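Local atomic coordinates of hypothetical protein Atu1540 (Agrobacterium tumefaciens str. C58, PDB entry 2HWJ), a protein that is of unknown function but belongs to the putative ParB-like nuclease family, and so may act on nucleic acid. Residues G141-A146 against A183-L188; G147-A150 against F156-F159; R167-D172 against D179-E184; E98-M103 against N107-F112; I12-L17 against K126-L131. One frame throughout, in Å; residues are numbered along the deposited sequence.

How the contacts relate
Contact 5 and contact 4 come first along the chain, contact 4 nested inside the loop that contact 5 closes; their centres lie about 17 Å apart. Contact 5 borders the mixed sheet through strand 9-13, and contact 4 caps helix 96-105. Contacts 1, 2 and 3 belong to the helical C-terminal part. Contacts 1 and 3, centres about 9 Å apart, share helix 178-189, and contact 2 is nested within the loop of contact 1, joined to it by a salt bridge and packing. Contact 2 also touches contact 4, so the 107-112 loop meets the start of helix 157-166. Contacts 1 and 2 meet the second subunit, contacts 3 and 4 the third.

Contact 1 of 5, residues G141-A146 against A183-L188; sequences GALRMA and AEAMKL
L143 and M186 mark the closest backbone approach of two helices, their CA atoms 6.6 Å apart, with helix 135-146 presenting its C-terminal part to helix 178-189. Both segments are helical throughout their contacting residues, and no hydrogen bond passes between them; the meeting is made by side chains, chiefly by one leucine. L143 starts out tangentially, but its end turns in toward the partner helix. Its branch carbon CG lies 4.0 Å from A185 CB, the methyl group that points back at it. L143 CD2 comes near the helix backbone, 4.2 Å from A185 O and 4.3 Å from M186 N. The same methyl group, L143 CD2, also reaches the selenium of the selenomethionine, M186 SE, at 4.4 Å. The M186 chain leaves with CG anti to the backbone N (chi1 -177°), then bends at the next bond (chi2 57°), which brings SE nearer to the leucine than CG is. L143 is therefore covered from one direction by an alanine methyl and, next to it, by the selenium of the substituted methionine. The burial is modest, 142 Å² over both sides, and loose van der Waals contact accounts for it. A146 faces the other helix too, but at a greater separation. Further layers close over the pair: L143 also packs on Y149 and on W161 of helix 157-166, A185 rests on L165 of that helix, and L188 touches F164. Helices 135-146, 157-166 and 178-189 thus form a small bundle around L143.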
# COMPACT_ATOMS: atom_id res chain seq x y z
N GLY A 141 2.44 -15.66 -16.60
CA GLY A 141 3.85 -15.59 -16.07
C GLY A 141 4.80 -15.26 -17.20
O GLY A 141 5.64 -14.34 -17.09
N ALA A 142 4.64 -15.95 -18.32
CA ALA A 142 5.67 -15.95 -19.34
C ALA A 142 5.60 -14.60 -19.96
O ALA A 142 6.65 -14.04 -20.31
CB ALA A 142 5.39 -16.97 -20.34
N LEU A 143 4.38 -14.06 -20.03
CA LEU A 143 4.11 -12.74 -20.59
C LEU A 143 4.90 -11.72 -19.86
O LEU A 143 5.49 -10.82 -20.47
CB LEU A 143 2.67 -12.36 -20.33
CG LEU A 143 1.78 -11.52 -21.24
CD1 LEU A 143 0.72 -10.83 -20.40
CD2 LEU A 143 2.52 -10.54 -22.03
N ARG A 144 4.91 -11.84 -18.53
CA ARG A 144 5.57 -10.83 -17.78
C ARG A 144 7.05 -10.97 -18.00
O ARG A 144 7.76 -9.98 -18.13
CB ARG A 144 5.26 -10.92 -16.31
CG ARG A 144 5.63 -9.62 -15.61
CD ARG A 144 6.05 -9.78 -14.17
NE ARG A 144 5.58 -11.05 -13.65
CZ ARG A 144 6.41 -11.97 -13.17
NH1 ARG A 144 7.70 -11.67 -13.11
NH2 ARG A 144 5.92 -13.15 -12.74
N MSE A 145 7.49 -12.22 -18.06
CA MSE A 145 8.86 -12.54 -18.12
C MSE A 145 9.34 -11.99 -19.42
O MSE A 145 10.56 -11.77 -19.61
CB MSE A 145 8.95 -14.02 -18.14
CG MSE A 145 10.12 -14.55 -17.48
SE MSE A 145 9.50 -15.95 -16.23
CE MSE A 145 10.85 -15.44 -14.75
N ALA A 146 8.40 -11.78 -20.34
CA ALA A 146 8.79 -11.32 -21.67
C ALA A 146 8.83 -9.81 -21.76
O ALA A 146 9.48 -9.24 -22.62
CB ALA A 146 7.92 -11.93 -22.78
N ALA A 183 2.72 -14.88 -28.20
CA ALA A 183 2.81 -13.80 -29.20
C ALA A 183 1.50 -13.02 -29.26
O ALA A 183 1.51 -11.80 -29.35
CB ALA A 183 3.26 -14.36 -30.64
N GLU A 184 0.39 -13.74 -29.16
CA GLU A 184 -0.89 -13.09 -29.08
C GLU A 184 -1.04 -12.24 -27.83
O GLU A 184 -1.48 -11.09 -27.94
CB GLU A 184 -2.04 -14.10 -29.19
CG GLU A 184 -2.51 -14.13 -30.62
CD GLU A 184 -4.05 -14.21 -30.81
OE1 GLU A 184 -4.83 -13.86 -29.85
OE2 GLU A 184 -4.45 -14.60 -31.96
N ALA A 185 -0.67 -12.81 -26.70
CA ALA A 185 -0.78 -12.15 -25.43
C ALA A 185 0.00 -10.85 -25.44
O ALA A 185 -0.42 -9.78 -24.90
CB ALA A 185 -0.21 -13.07 -24.34
N MSE A 186 1.17 -10.96 -26.04
CA MSE A 186 2.05 -9.82 -26.19
C MSE A 186 1.40 -8.71 -27.07
O MSE A 186 1.47 -7.52 -26.74
CB MSE A 186 3.38 -10.33 -26.71
CG MSE A 186 4.42 -9.31 -26.86
SE MSE A 186 4.76 -8.37 -25.18
CE MSE A 186 6.30 -7.25 -25.83
N LYS A 187 0.74 -9.10 -28.17
CA LYS A 187 -0.04 -8.12 -28.93
C LYS A 187 -1.19 -7.57 -28.04
O LYS A 187 -1.54 -6.39 -28.18
CB LYS A 187 -0.55 -8.73 -30.22
CG LYS A 187 -1.55 -7.98 -31.00
CD LYS A 187 -1.32 -8.41 -32.49
CE LYS A 187 -2.48 -8.12 -33.45
NZ LYS A 187 -3.11 -9.42 -33.90
N LEU A 188 -1.72 -8.35 -27.10
CA LEU A 188 -2.86 -7.84 -26.43
C LEU A 188 -2.42 -6.90 -25.28
O LEU A 188 -3.01 -5.80 -25.09
CB LEU A 188 -3.76 -8.96 -25.92
CG LEU A 188 -4.67 -9.76 -26.87
CD1 LEU A 188 -4.73 -11.17 -26.39
CD2 LEU A 188 -6.10 -9.19 -27.12

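Contact 2 of 5, residues G147-A150 against F156-F159; sequences GGYA and FSEF
Y149 reaches across to the first turn of helix 157-166 with the far end of its ring, touching E158 and S157. The phenol oxygen, Y149 OH, lies 3.5 Å from E158 CG and 4.0 Å from E158 CA, so it meets the aliphatic root of the glutamate and not its carboxylate. The two side chains cross at about a right angle, and the ring plane is inclined 66° to the carboxylate plane. Ring carbon Y149 CE1 is 4.2 Å from S157 OG, a hydroxyl that approaches obliquely. No hydrogen bond is made between the segments, and both polar ends are engaged beyond them: Y149 OH is hydrogen-bonded to A140 O of helix 135-146, and E158 OE2 forms a salt bridge with R144 NH2 of the same helix. Bending at its second torsion (chi2 89°), the E158 chain can offer its methylene to the phenol while its carboxylate goes to the arginine. On the tyrosine side, chi1 of 55° sets CG between the backbone N and the carbonyl carbon, and the ring, in a buried position, stacks with W161. The backbone behind is turned by G147, whose positive phi completes the Schellman motif ending helix 135-146; F156 occupies the N-cap position of helix 157-166. A150 lies in an extended part, hydrogen-bonded through its backbone to G199 and packed against W200 of the second subunit. The contact thus ties the connection between helices 135-146 and 157-166 back onto the start of the second helix, with the end of the first helix alongside both.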
# COMPACT_ATOMS: atom_id res chain seq x y z
N GLY A 147 8.13 -9.13 -20.88
CA GLY A 147 8.23 -7.70 -20.84
C GLY A 147 6.88 -7.16 -21.19
O GLY A 147 6.76 -6.03 -21.50
N GLY A 148 5.85 -7.97 -21.13
CA GLY A 148 4.54 -7.47 -21.39
C GLY A 148 3.89 -6.62 -20.31
O GLY A 148 3.02 -5.82 -20.67
N TYR A 149 4.23 -6.78 -19.02
CA TYR A 149 3.74 -5.83 -17.98
C TYR A 149 4.74 -5.79 -16.86
O TYR A 149 5.72 -6.54 -16.89
CB TYR A 149 2.33 -6.13 -17.45
CG TYR A 149 2.14 -7.54 -16.90
CD1 TYR A 149 2.27 -7.83 -15.55
CD2 TYR A 149 1.86 -8.61 -17.78
CE1 TYR A 149 2.12 -9.16 -15.10
CE2 TYR A 149 1.74 -9.89 -17.33
CZ TYR A 149 1.85 -10.17 -16.02
OH TYR A 149 1.70 -11.51 -15.64
N ALA A 150 4.56 -4.90 -15.89
CA ALA A 150 5.50 -4.81 -14.80
C ALA A 150 5.00 -5.50 -13.55
O ALA A 150 3.79 -5.45 -13.29
CB ALA A 150 5.77 -3.36 -14.47
N PHE A 156 -1.59 -11.07 -6.47
CA PHE A 156 -2.21 -11.85 -7.54
C PHE A 156 -2.32 -11.08 -8.85
O PHE A 156 -3.27 -11.25 -9.62
CB PHE A 156 -3.60 -12.27 -7.03
CG PHE A 156 -3.59 -13.04 -5.67
CD1 PHE A 156 -4.32 -12.56 -4.57
CD2 PHE A 156 -2.85 -14.25 -5.51
CE1 PHE A 156 -4.33 -13.25 -3.35
CE2 PHE A 156 -2.84 -14.95 -4.27
CZ PHE A 156 -3.58 -14.45 -3.20
N SER A 157 -1.36 -10.20 -9.11
CA SER A 157 -1.23 -9.45 -10.38
C SER A 157 -1.41 -10.37 -11.54
O SER A 157 -2.19 -10.11 -12.43
CB SER A 157 0.19 -8.92 -10.51
OG SER A 157 0.33 -7.93 -11.56
N GLU A 158 -0.65 -11.46 -11.53
CA GLU A 158 -0.65 -12.44 -12.58
C GLU A 158 -2.00 -13.06 -12.82
O GLU A 158 -2.42 -13.23 -13.94
CB GLU A 158 0.37 -13.54 -12.28
CG GLU A 158 1.80 -13.15 -12.53
CD GLU A 158 2.47 -12.51 -11.34
OE1 GLU A 158 1.84 -12.36 -10.23
OE2 GLU A 158 3.66 -12.14 -11.54
N PHE A 159 -2.69 -13.38 -11.76
CA PHE A 159 -3.96 -13.97 -11.95
C PHE A 159 -4.96 -13.04 -12.66
O PHE A 159 -5.86 -13.51 -13.37
CB PHE A 159 -4.47 -14.57 -10.65
CG PHE A 159 -4.01 -16.00 -10.43
CD1 PHE A 159 -3.13 -16.33 -9.40
CD2 PHE A 159 -4.41 -17.02 -11.32
CE1 PHE A 159 -2.70 -17.67 -9.23
CE2 PHE A 159 -3.99 -18.36 -11.16
CZ PHE A 159 -3.15 -18.68 -10.10

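Contact 3 of 5, residues R167-D172 against D179-E184; sequences RRIDRD and DDALAE
I169 lies over helix 178-189 in the C-terminal helical part, where the connection 167-170 before helix 171-176 packs against the next helix but one. The I169 and E184 side chains run antiparallel, each passing alongside the other. The isoleucine points at the helix and is extended along its longer branch (chi2 176°), which brings CD1 within 3.5 Å of the carbonyl oxygen A181 O and 4.0 Å of E184 CB. Its other branch, CG2, turns to the methyl group A181 CB at 4.3 Å. E184 comes up alongside from the helix, and its OE1 stands 3.9 Å from I169 CG1, so a carboxylate oxygen flanks the hydrocarbon at the solvent-facing margin. The A181 and I169 side chains also share the neighbouring L139 of helix 135-146, which adds to the apolar patch, together with L173, L174 and L188. R168 leads away from the patch, its guanidinium group salt-bridged to E193 and, through NH2, to E98 of the third subunit. Beyond I169, D170 takes the N-cap position of helix 171-176: D172 N donates to D170 OD1 at 3.3 Å with an N-H...O angle of 138°, arriving 61° out of the carboxylate plane.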
# COMPACT_ATOMS: atom_id res chain seq x y z
N ARG A 167 -10.05 -15.00 -21.41
CA ARG A 167 -11.30 -14.66 -22.09
C ARG A 167 -11.09 -14.29 -23.56
O ARG A 167 -12.01 -13.98 -24.25
CB ARG A 167 -12.02 -13.55 -21.34
CG ARG A 167 -11.84 -13.63 -19.86
CD ARG A 167 -12.44 -12.43 -19.14
NE ARG A 167 -13.81 -12.74 -18.82
CZ ARG A 167 -14.32 -12.83 -17.60
NH1 ARG A 167 -13.57 -12.64 -16.53
NH2 ARG A 167 -15.61 -13.13 -17.46
N ARG A 168 -9.85 -14.39 -24.03
CA ARG A 168 -9.42 -13.80 -25.29
C ARG A 168 -8.51 -14.67 -26.09
O ARG A 168 -8.31 -14.43 -27.23
CB ARG A 168 -8.64 -12.53 -24.99
CG ARG A 168 -9.54 -11.36 -24.81
CD ARG A 168 -8.81 -10.19 -24.26
NE ARG A 168 -9.78 -9.18 -23.85
CZ ARG A 168 -10.36 -9.16 -22.65
NH1 ARG A 168 -10.01 -10.10 -21.78
NH2 ARG A 168 -11.23 -8.21 -22.33
N ILE A 169 -7.85 -15.64 -25.49
CA ILE A 169 -7.04 -16.50 -26.29
C ILE A 169 -7.62 -17.91 -26.15
O ILE A 169 -7.98 -18.36 -25.05
CB ILE A 169 -5.57 -16.40 -25.89
CG1 ILE A 169 -5.00 -14.99 -26.11
CG2 ILE A 169 -4.72 -17.42 -26.65
CD1 ILE A 169 -3.52 -14.88 -25.60
N ASP A 170 -7.77 -18.56 -27.29
CA ASP A 170 -8.31 -19.90 -27.42
C ASP A 170 -7.43 -20.92 -26.64
O ASP A 170 -6.22 -20.87 -26.81
CB ASP A 170 -8.30 -20.13 -28.94
CG ASP A 170 -8.89 -21.42 -29.38
OD1 ASP A 170 -9.29 -22.30 -28.59
OD2 ASP A 170 -8.94 -21.58 -30.63
N ARG A 171 -7.98 -21.80 -25.77
CA ARG A 171 -7.10 -22.80 -25.06
C ARG A 171 -6.31 -23.73 -26.03
O ARG A 171 -5.17 -24.16 -25.74
CB ARG A 171 -7.85 -23.73 -24.13
CG ARG A 171 -8.89 -23.12 -23.29
CD ARG A 171 -10.06 -24.18 -23.08
NE ARG A 171 -10.91 -23.75 -21.95
CZ ARG A 171 -12.22 -24.00 -21.82
NH1 ARG A 171 -12.87 -24.72 -22.75
NH2 ARG A 171 -12.87 -23.54 -20.75
N ASP A 172 -6.97 -24.07 -27.12
CA ASP A 172 -6.38 -24.80 -28.18
C ASP A 172 -5.14 -24.13 -28.79
O ASP A 172 -4.26 -24.82 -29.32
CB ASP A 172 -7.47 -25.14 -29.22
CG ASP A 172 -8.53 -26.10 -28.63
OD1 ASP A 172 -8.34 -26.52 -27.45
OD2 ASP A 172 -9.54 -26.45 -29.31
N ASP A 179 4.13 -20.53 -27.83
CA ASP A 179 4.82 -19.31 -28.22
C ASP A 179 3.92 -18.46 -29.08
O ASP A 179 3.95 -17.25 -28.94
CB ASP A 179 6.18 -19.60 -28.83
CG ASP A 179 7.18 -20.18 -27.80
OD1 ASP A 179 7.55 -19.49 -26.76
OD2 ASP A 179 7.61 -21.33 -28.03
N ASP A 180 3.08 -19.08 -29.90
CA ASP A 180 2.05 -18.33 -30.60
C ASP A 180 0.98 -17.82 -29.64
O ASP A 180 0.37 -16.78 -29.90
CB ASP A 180 1.38 -19.18 -31.65
CG ASP A 180 2.31 -19.63 -32.69
OD1 ASP A 180 3.43 -19.07 -32.77
OD2 ASP A 180 1.95 -20.54 -33.43
N ALA A 181 0.70 -18.53 -28.56
CA ALA A 181 -0.23 -17.96 -27.59
C ALA A 181 0.44 -16.77 -26.90
O ALA A 181 -0.24 -15.81 -26.54
CB ALA A 181 -0.69 -18.98 -26.58
N LEU A 182 1.76 -16.83 -26.74
CA LEU A 182 2.48 -15.83 -26.02
C LEU A 182 2.49 -14.62 -26.90
O LEU A 182 2.27 -13.49 -26.45
CB LEU A 182 3.92 -16.30 -25.80
CG LEU A 182 4.67 -15.82 -24.58
CD1 LEU A 182 6.17 -15.89 -24.80
CD2 LEU A 182 4.22 -14.42 -24.17
N ALA A 183 2.72 -14.88 -28.20
CA ALA A 183 2.81 -13.80 -29.20
C ALA A 183 1.50 -13.02 -29.26
O ALA A 183 1.51 -11.80 -29.35
CB ALA A 183 3.26 -14.36 -30.64
N GLU A 184 0.39 -13.74 -29.16
CA GLU A 184 -0.89 -13.09 -29.08
C GLU A 184 -1.04 -12.24 -27.83
O GLU A 184 -1.48 -11.09 -27.94
CB GLU A 184 -2.04 -14.10 -29.19
CG GLU A 184 -2.51 -14.13 -30.62
CD GLU A 184 -4.05 -14.21 -30.81
OE1 GLU A 184 -4.83 -13.86 -29.85
OE2 GLU A 184 -4.45 -14.60 -31.96

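Contact 4 of 5, residues E98-M103 against N107-F112; sequences EFWSVM and NLIYPF
M103 O accepts the one hydrogen bond between the segments, from L108 N at 2.9 Å, nearly straight at 166°; the donor nitrogen lies above the carbonyl plane, 35° out of it. Apolar contacts accompany it. I109 CG2 is the central methyl: it sits in the plane of the W100 indole, at the ring edge, 3.6 Å from CZ3, and also 3.9 Å from M103 CB. With I109 CG1 placed between the backbone N and the carbonyl carbon (chi1 62°), CG2 is the branch left to meet the helix. The selenomethionine M103, folded at both chi2 and chi3, curls its CE to 4.1 Å from L108 CB, crossing that side chain at about a right angle. The backbone bond and this M103-L108 contact belong to a Schellman motif: N107, with positive phi, is the C-prime residue ending helix 96-105, and L108 N to M103 O and N107 N to D104 O are its bonds. Aromatic contacts make a third group. On the helix, M103 CG lies over one face of the F99 ring, offset toward its rim. F112 CD1 lies over the centre of the Y110 ring, which also stacks with F156 and meets F159. P111 between them centres an inverse gamma turn, with F112 N bonded to Y110 O at 2.8 Å. Outside, L108 O bonds T20 OG1, and V102 packs on H196 of the third subunit.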
# COMPACT_ATOMS: atom_id res chain seq x y z
N GLU A 98 -13.39 -18.71 11.22
CA GLU A 98 -13.00 -17.34 11.36
C GLU A 98 -11.66 -17.15 10.63
O GLU A 98 -11.47 -16.20 9.89
CB GLU A 98 -12.97 -16.97 12.82
CG GLU A 98 -12.65 -15.54 12.98
CD GLU A 98 -12.93 -15.01 14.35
OE1 GLU A 98 -12.89 -15.79 15.33
OE2 GLU A 98 -13.15 -13.78 14.45
N PHE A 99 -10.77 -18.11 10.79
CA PHE A 99 -9.56 -18.04 10.14
C PHE A 99 -9.71 -17.78 8.65
O PHE A 99 -9.10 -16.87 8.13
CB PHE A 99 -8.91 -19.38 10.30
CG PHE A 99 -7.65 -19.52 9.53
CD1 PHE A 99 -6.52 -18.86 9.93
CD2 PHE A 99 -7.60 -20.29 8.39
CE1 PHE A 99 -5.33 -19.01 9.23
CE2 PHE A 99 -6.36 -20.46 7.63
CZ PHE A 99 -5.24 -19.80 8.05
N TRP A 100 -10.49 -18.57 7.94
CA TRP A 100 -10.50 -18.38 6.50
C TRP A 100 -11.02 -17.03 6.12
O TRP A 100 -10.48 -16.40 5.22
CB TRP A 100 -11.41 -19.37 5.84
CG TRP A 100 -10.78 -20.65 5.72
CD1 TRP A 100 -11.14 -21.80 6.38
CD2 TRP A 100 -9.58 -20.96 4.97
NE1 TRP A 100 -10.24 -22.79 6.07
CE2 TRP A 100 -9.28 -22.31 5.21
CE3 TRP A 100 -8.69 -20.20 4.18
CZ2 TRP A 100 -8.22 -22.98 4.60
CZ3 TRP A 100 -7.61 -20.84 3.58
CH2 TRP A 100 -7.40 -22.25 3.77
N SER A 101 -12.09 -16.61 6.79
CA SER A 101 -12.60 -15.26 6.70
C SER A 101 -11.52 -14.20 6.88
O SER A 101 -11.39 -13.29 6.05
CB SER A 101 -13.70 -15.06 7.73
OG SER A 101 -13.99 -13.70 7.89
N VAL A 102 -10.74 -14.30 7.95
CA VAL A 102 -9.76 -13.28 8.19
C VAL A 102 -8.72 -13.31 7.05
O VAL A 102 -8.34 -12.21 6.53
CB VAL A 102 -9.16 -13.42 9.56
CG1 VAL A 102 -7.86 -12.77 9.66
CG2 VAL A 102 -10.09 -12.77 10.52
N MSE A 103 -8.28 -14.53 6.67
CA MSE A 103 -7.36 -14.68 5.54
C MSE A 103 -7.94 -14.05 4.24
O MSE A 103 -7.28 -13.25 3.49
CB MSE A 103 -7.10 -16.15 5.26
CG MSE A 103 -6.46 -16.88 6.40
SE MSE A 103 -4.55 -16.41 6.52
CE MSE A 103 -3.99 -17.73 5.17
N ASN A 107 -6.73 -10.83 2.10
CA ASN A 107 -6.22 -11.13 0.77
C ASN A 107 -5.04 -12.08 0.73
O ASN A 107 -4.11 -11.87 -0.05
CB ASN A 107 -5.86 -9.84 0.08
CG ASN A 107 -7.10 -9.01 -0.32
OD1 ASN A 107 -8.23 -9.54 -0.48
ND2 ASN A 107 -6.90 -7.72 -0.48
N LEU A 108 -5.10 -13.13 1.54
CA LEU A 108 -4.04 -14.09 1.66
C LEU A 108 -4.50 -15.38 1.05
O LEU A 108 -3.73 -16.40 1.04
CB LEU A 108 -3.60 -14.25 3.12
CG LEU A 108 -2.96 -12.91 3.68
CD1 LEU A 108 -2.70 -12.85 5.17
CD2 LEU A 108 -1.72 -12.48 2.93
N ILE A 109 -5.72 -15.41 0.50
CA ILE A 109 -6.10 -16.66 -0.20
C ILE A 109 -6.57 -16.38 -1.57
O ILE A 109 -6.78 -15.29 -1.87
CB ILE A 109 -7.14 -17.44 0.53
CG1 ILE A 109 -8.41 -16.61 0.65
CG2 ILE A 109 -6.53 -17.92 1.86
CD1 ILE A 109 -9.59 -17.36 1.08
N TYR A 110 -6.66 -17.37 -2.43
CA TYR A 110 -7.05 -17.10 -3.78
C TYR A 110 -7.82 -18.29 -4.24
O TYR A 110 -7.30 -19.13 -4.94
CB TYR A 110 -5.83 -16.85 -4.67
CG TYR A 110 -6.22 -16.35 -6.03
CD1 TYR A 110 -6.05 -17.16 -7.19
CD2 TYR A 110 -6.85 -15.09 -6.18
CE1 TYR A 110 -6.44 -16.73 -8.48
CE2 TYR A 110 -7.22 -14.59 -7.47
CZ TYR A 110 -7.02 -15.44 -8.61
OH TYR A 110 -7.39 -14.96 -9.87
N PRO A 111 -9.07 -18.40 -3.81
CA PRO A 111 -9.86 -19.61 -4.06
C PRO A 111 -10.41 -19.62 -5.46
O PRO A 111 -11.61 -19.50 -5.61
CB PRO A 111 -11.03 -19.48 -3.11
CG PRO A 111 -11.18 -18.01 -2.92
CD PRO A 111 -9.81 -17.38 -3.04
N PHE A 112 -9.54 -19.69 -6.48
CA PHE A 112 -10.01 -19.77 -7.85
C PHE A 112 -9.43 -20.98 -8.56
O PHE A 112 -8.25 -21.24 -8.46
CB PHE A 112 -9.68 -18.52 -8.63
CG PHE A 112 -10.43 -17.30 -8.19
CD1 PHE A 112 -9.98 -16.54 -7.14
CD2 PHE A 112 -11.56 -16.90 -8.85
CE1 PHE A 112 -10.69 -15.40 -6.74
CE2 PHE A 112 -12.26 -15.77 -8.47
CZ PHE A 112 -11.82 -15.02 -7.46

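Contact 5 of 5, residues I12-L17 against K126-L131; sequences IAIDKL and KNIHDL
K126 and L17 begin the contact through their backbones: K126 O and L17 O come to 3.6 Å, two carbonyl oxygens that face each other, with no bond between them. The lysine chain itself leads off from the 12-17 segment. N127 follows and turns its amide to its own segment, where ND2 donates to D130 OD2 at 2.8 Å with an N-H...O angle of 151°. The aspartate oxygen lies in the plane of the N127 amide, while the N-H meets the carboxylate 43° out of its plane. Backbone D130 N to N127 O adds a second link, and together they bracket the 3-10 turn of residues 128-130. I128, the first residue of that turn, carries the main contact. With CG1 anti to the carbonyl carbon (chi1 -63°), this methylene is aimed at the opposite chain: I128 CG1 is 4.1 Å from both I14 O and L17 O, 4.4 Å from I14 CG2 and 4.5 Å from L17 CB. It thus sits over the short 3-10 turn of residues 14-16 that follows strand 9-13. Its other neighbours are V72 and L73 of helix 69-77 and L65 of strand 63-65, while I14 and L17 both touch V83 of strand 82-90. Next comes H129, one ring face of which is covered by N127 CB. D130 then closes the turn as the amide's partner. With no hydrogen bond between the segments, one isoleucine methylene rests on two backbone carbonyls, the apolar side chains of I14 and L17 slightly farther off; the N127 amide and D130 carboxylate bond each other within their own turn, consistent with a fixed presentation of I128.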
# COMPACT_ATOMS: atom_id res chain seq x y z
N ILE A 12 9.79 -26.71 7.87
CA ILE A 12 8.64 -27.56 7.79
C ILE A 12 8.78 -28.52 6.63
O ILE A 12 9.50 -28.23 5.61
CB ILE A 12 7.38 -26.73 7.60
CG1 ILE A 12 6.09 -27.51 7.94
CG2 ILE A 12 7.29 -26.28 6.20
CD1 ILE A 12 4.95 -26.57 8.23
N ALA A 13 8.06 -29.63 6.78
CA ALA A 13 7.96 -30.64 5.76
C ALA A 13 6.99 -30.09 4.77
O ALA A 13 5.83 -29.74 5.14
CB ALA A 13 7.40 -31.89 6.31
N ILE A 14 7.42 -30.05 3.53
CA ILE A 14 6.54 -29.61 2.48
C ILE A 14 5.23 -30.41 2.44
O ILE A 14 4.17 -29.87 2.12
CB ILE A 14 7.23 -29.67 1.10
CG1 ILE A 14 8.37 -28.64 1.00
CG2 ILE A 14 6.17 -29.44 -0.01
CD1 ILE A 14 9.35 -29.02 -0.06
N ASP A 15 5.26 -31.68 2.80
CA ASP A 15 4.00 -32.38 2.75
C ASP A 15 3.05 -31.86 3.88
O ASP A 15 2.00 -32.36 4.09
CB ASP A 15 4.25 -33.90 2.80
CG ASP A 15 4.72 -34.34 4.15
OD1 ASP A 15 4.28 -33.73 5.14
OD2 ASP A 15 5.54 -35.30 4.28
N LYS A 16 3.48 -30.88 4.66
CA LYS A 16 2.68 -30.45 5.79
C LYS A 16 2.15 -29.03 5.59
O LYS A 16 1.30 -28.65 6.32
CB LYS A 16 3.47 -30.57 7.10
CG LYS A 16 3.70 -31.99 7.53
CD LYS A 16 2.84 -32.42 8.74
CE LYS A 16 2.91 -33.94 9.02
NZ LYS A 16 2.10 -34.73 7.95
N LEU A 17 2.65 -28.28 4.59
CA LEU A 17 2.16 -26.95 4.31
C LEU A 17 0.81 -26.94 3.74
O LEU A 17 0.50 -27.69 2.83
CB LEU A 17 3.01 -26.22 3.31
CG LEU A 17 4.25 -25.61 3.88
CD1 LEU A 17 5.28 -25.45 2.74
CD2 LEU A 17 3.87 -24.29 4.48
N LYS A 126 -5.69 -29.20 0.62
CA LYS A 126 -4.91 -29.36 1.82
C LYS A 126 -3.47 -29.71 1.60
O LYS A 126 -2.66 -29.25 2.34
CB LYS A 126 -5.53 -30.35 2.79
CG LYS A 126 -6.91 -29.87 3.33
CD LYS A 126 -8.00 -30.65 2.62
CE LYS A 126 -9.16 -29.74 2.22
NZ LYS A 126 -9.95 -29.16 3.40
N ASN A 127 -3.12 -30.46 0.57
CA ASN A 127 -1.72 -30.65 0.23
C ASN A 127 -1.35 -29.96 -1.08
O ASN A 127 -2.16 -29.94 -2.04
CB ASN A 127 -1.42 -32.12 0.06
CG ASN A 127 -2.37 -32.98 0.81
OD1 ASN A 127 -2.07 -33.45 1.93
ND2 ASN A 127 -3.56 -33.20 0.21
N ILE A 128 -0.13 -29.42 -1.11
CA ILE A 128 0.54 -28.94 -2.29
C ILE A 128 0.40 -29.89 -3.49
O ILE A 128 -0.00 -29.47 -4.56
CB ILE A 128 2.04 -28.77 -1.96
CG1 ILE A 128 2.25 -27.72 -0.85
CG2 ILE A 128 2.80 -28.31 -3.13
CD1 ILE A 128 2.07 -26.25 -1.36
N HIS A 129 0.72 -31.18 -3.33
CA HIS A 129 0.61 -32.10 -4.46
C HIS A 129 -0.81 -32.09 -5.18
O HIS A 129 -0.93 -32.59 -6.26
CB HIS A 129 1.18 -33.50 -4.10
CG HIS A 129 0.32 -34.33 -3.14
ND1 HIS A 129 -1.03 -34.58 -3.34
CD2 HIS A 129 0.66 -35.04 -2.03
CE1 HIS A 129 -1.49 -35.39 -2.38
NE2 HIS A 129 -0.48 -35.69 -1.58
N ASP A 130 -1.83 -31.46 -4.57
CA ASP A 130 -3.18 -31.24 -5.17
C ASP A 130 -3.41 -29.91 -5.92
O ASP A 130 -4.46 -29.67 -6.39
CB ASP A 130 -4.25 -31.25 -4.10
CG ASP A 130 -4.46 -32.63 -3.46
OD1 ASP A 130 -4.30 -33.66 -4.15
OD2 ASP A 130 -4.82 -32.64 -2.23
N LEU A 131 -2.47 -29.01 -6.03
CA LEU A 131 -2.68 -27.89 -6.91
C LEU A 131 -3.11 -28.33 -8.31
O LEU A 131 -2.62 -29.30 -8.81
CB LEU A 131 -1.43 -27.08 -6.93
CG LEU A 131 -1.34 -26.48 -5.52
CD1 LEU A 131 -0.05 -25.70 -5.29
CD2 LEU A 131 -2.55 -25.55 -5.29